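Local structure of glycine betaine/carnitine/choline ABC transporter (Staphylococcus aureus subsp. aureus Mu50, 3O66) at residues S66-G72 with P219-V225. The protein probably binds glycine betaine, carnitine or choline as the substrate-binding component of an ABC uptake system. Residues are numbered along the deposited sequence.
Sequences SGVRYNG and PYAASAV
Start at Ser66, extended and paired antiparallel with Val225: Ser66 N donates to Val225 O (2.8 Å), and Val225 N returns to Ser66 O (3.1 Å). Gly67 then drops to helical angles (-61/-45), making a beta bulge that shifts the register by one. Val68 resumes the extended chain, its CG2 3.6 Å from Ala222 CB. Arg69 forms the next hydrogen-bonded pair, its N 2.8 Å from Ser223 O and its O 2.9 Å from Ser223 N; the side chain, m at chi1 to chi3, curls back so that NH1 hydrogen-bonds Ser66 OG (3.1 Å), itself bonded to Thr14, CG rests 3.6 Å from Val225 CG2, and NE salt-bridges Asp74. Strand 65-70 is the middle of a mixed five-stranded sheet in one lobe of a periplasmic-binding-protein fold, with 222-227 antiparallel beside it; axes of 68-70 and 222-225 approach to 4.5 Å at 125°. Tyr70, at the N-cap position before helix 71-76, forms a non-hydrogen-bonded pair with Ala222, CA to CA 4.5 Å; chi1 m sets its CE1 3.8 Å from Ala222 CB, and its OH is hydrogen-bonded to Glu20. Asn71 N donates to Ala221 O (2.9 Å), while chi1 p lets OD1 accept a weak bond from Ala221 N (2.9 Å). Gly72 CA lies 3.1 Å from Pro219 O, where a CB would clash.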
loop_
_atom_site.group_PDB
_atom_site.type_symbol
_atom_site.label_atom_id
_atom_site.label_comp_id
_atom_site.label_asym_id
_atom_site.label_seq_id
_atom_site.Cartn_x
_atom_site.Cartn_y
_atom_site.Cartn_z
ATOM N N SER A 66 12.026 -4.569 5.866
ATOM C CA SER A 66 11.016 -3.515 5.754
ATOM C C SER A 66 9.641 -4.183 5.819
ATOM O O SER A 66 9.365 -5.099 5.035
ATOM C CB SER A 66 11.160 -2.758 4.434
ATOM O OG SER A 66 12.351 -1.965 4.417
ATOM N N GLY A 67 8.768 -3.720 6.720
ATOM C CA GLY A 67 7.452 -4.357 6.877
ATOM C C GLY A 67 6.661 -4.274 5.576
ATOM O O GLY A 67 6.077 -5.272 5.115
ATOM N N VAL A 68 6.664 -3.093 4.961
ATOM C CA VAL A 68 5.907 -2.883 3.726
ATOM C C VAL A 68 6.654 -1.916 2.811
ATOM O O VAL A 68 7.155 -0.872 3.250
ATOM C CB VAL A 68 4.411 -2.438 3.987
ATOM C CG1 VAL A 68 4.356 -1.085 4.609
ATOM C CG2 VAL A 68 3.589 -2.485 2.698
ATOM N N ARG A 69 6.779 -2.345 1.557
ATOM C CA ARG A 69 7.350 -1.577 0.498
ATOM C C ARG A 69 6.403 -1.704 -0.665
ATOM O O ARG A 69 5.708 -2.711 -0.788
ATOM C CB ARG A 69 8.762 -2.152 0.163
ATOM C CG ARG A 69 9.756 -2.021 1.380
ATOM C CD ARG A 69 10.283 -0.569 1.590
ATOM N NE ARG A 69 11.243 -0.208 0.528
ATOM C CZ ARG A 69 12.548 -0.522 0.524
ATOM N NH1 ARG A 69 13.108 -1.163 1.547
ATOM N NH2 ARG A 69 13.315 -0.178 -0.509
ATOM N N TYR A 70 6.373 -0.700 -1.536
ATOM C CA TYR A 70 5.443 -0.733 -2.650
ATOM C C TYR A 70 6.224 -0.796 -3.940
ATOM O O TYR A 70 7.107 0.037 -4.126
ATOM C CB TYR A 70 4.554 0.495 -2.604
ATOM C CG TYR A 70 3.939 0.631 -1.237
ATOM C CD1 TYR A 70 2.734 0.003 -0.941
ATOM C CD2 TYR A 70 4.580 1.374 -0.234
ATOM C CE1 TYR A 70 2.170 0.107 0.303
ATOM C CE2 TYR A 70 4.019 1.494 1.049
ATOM C CZ TYR A 70 2.806 0.847 1.302
ATOM O OH TYR A 70 2.220 0.927 2.539
ATOM N N ASN A 71 5.907 -1.760 -4.818
ATOM C CA ASN A 71 6.830 -2.009 -5.953
ATOM C C ASN A 71 7.044 -0.825 -6.909
ATOM O O ASN A 71 8.178 -0.540 -7.278
ATOM C CB ASN A 71 6.600 -3.345 -6.675
ATOM C CG ASN A 71 5.222 -3.463 -7.347
ATOM O OD1 ASN A 71 4.355 -2.561 -7.282
ATOM N ND2 ASN A 71 5.012 -4.615 -7.984
ATOM N N GLY A 72 5.971 -0.115 -7.269
ATOM C CA GLY A 72 6.125 1.045 -8.149
ATOM C C GLY A 72 6.988 2.139 -7.530
ATOM O O GLY A 72 7.684 2.872 -8.240
ATOM N N PRO A 219 1.714 -0.033 -11.000
ATOM C CA PRO A 219 1.352 -0.822 -9.808
ATOM C C PRO A 219 2.086 -0.359 -8.567
ATOM O O PRO A 219 3.237 0.101 -8.641
ATOM C CB PRO A 219 1.820 -2.246 -10.137
ATOM C CG PRO A 219 2.276 -2.217 -11.552
ATOM C CD PRO A 219 2.407 -0.822 -12.033
ATOM N N TYR A 220 1.409 -0.493 -7.441
ATOM C CA TYR A 220 2.004 -0.259 -6.152
ATOM C C TYR A 220 1.616 -1.436 -5.258
ATOM O O TYR A 220 1.062 -1.267 -4.152
ATOM C CB TYR A 220 1.477 1.071 -5.591
ATOM C CG TYR A 220 2.016 2.261 -6.348
ATOM C CD1 TYR A 220 1.299 2.821 -7.413
ATOM C CD2 TYR A 220 3.252 2.792 -6.029
ATOM C CE1 TYR A 220 1.799 3.930 -8.118
ATOM C CE2 TYR A 220 3.772 3.896 -6.717
ATOM C CZ TYR A 220 3.043 4.453 -7.761
ATOM O OH TYR A 220 3.540 5.523 -8.429
ATOM N N ALA A 221 1.901 -2.634 -5.754
ATOM C CA ALA A 221 1.700 -3.844 -4.955
ATOM C C ALA A 221 2.607 -3.773 -3.710
ATOM O O ALA A 221 3.751 -3.394 -3.801
ATOM C CB ALA A 221 2.017 -5.066 -5.779
ATOM N N ALA A 222 2.058 -4.137 -2.562
ATOM C CA ALA A 222 2.763 -4.073 -1.275
ATOM C C ALA A 222 3.361 -5.426 -0.906
ATOM O O ALA A 222 2.661 -6.471 -1.016
ATOM C CB ALA A 222 1.773 -3.640 -0.181
ATOM N N SER A 223 4.622 -5.403 -0.442
ATOM C CA SER A 223 5.344 -6.620 -0.037
ATOM C C SER A 223 6.284 -6.309 1.097
ATOM O O SER A 223 6.650 -5.144 1.281
ATOM C CB SER A 223 6.230 -7.144 -1.173
ATOM O OG SER A 223 5.513 -7.442 -2.363
ATOM N N ALA A 224 6.702 -7.359 1.818
ATOM C CA ALA A 224 7.844 -7.295 2.711
ATOM C C ALA A 224 9.139 -7.260 1.882
ATOM O O ALA A 224 9.143 -7.753 0.776
ATOM C CB ALA A 224 7.857 -8.531 3.573
ATOM N N VAL A 225 10.204 -6.667 2.436
ATOM C CA VAL A 225 11.596 -6.816 1.949
ATOM C C VAL A 225 12.460 -7.295 3.116
ATOM O O VAL A 225 12.276 -6.863 4.249
ATOM C CB VAL A 225 12.125 -5.484 1.374
ATOM C CG1 VAL A 225 13.665 -5.578 0.961
ATOM C CG2 VAL A 225 11.249 -5.046 0.188
#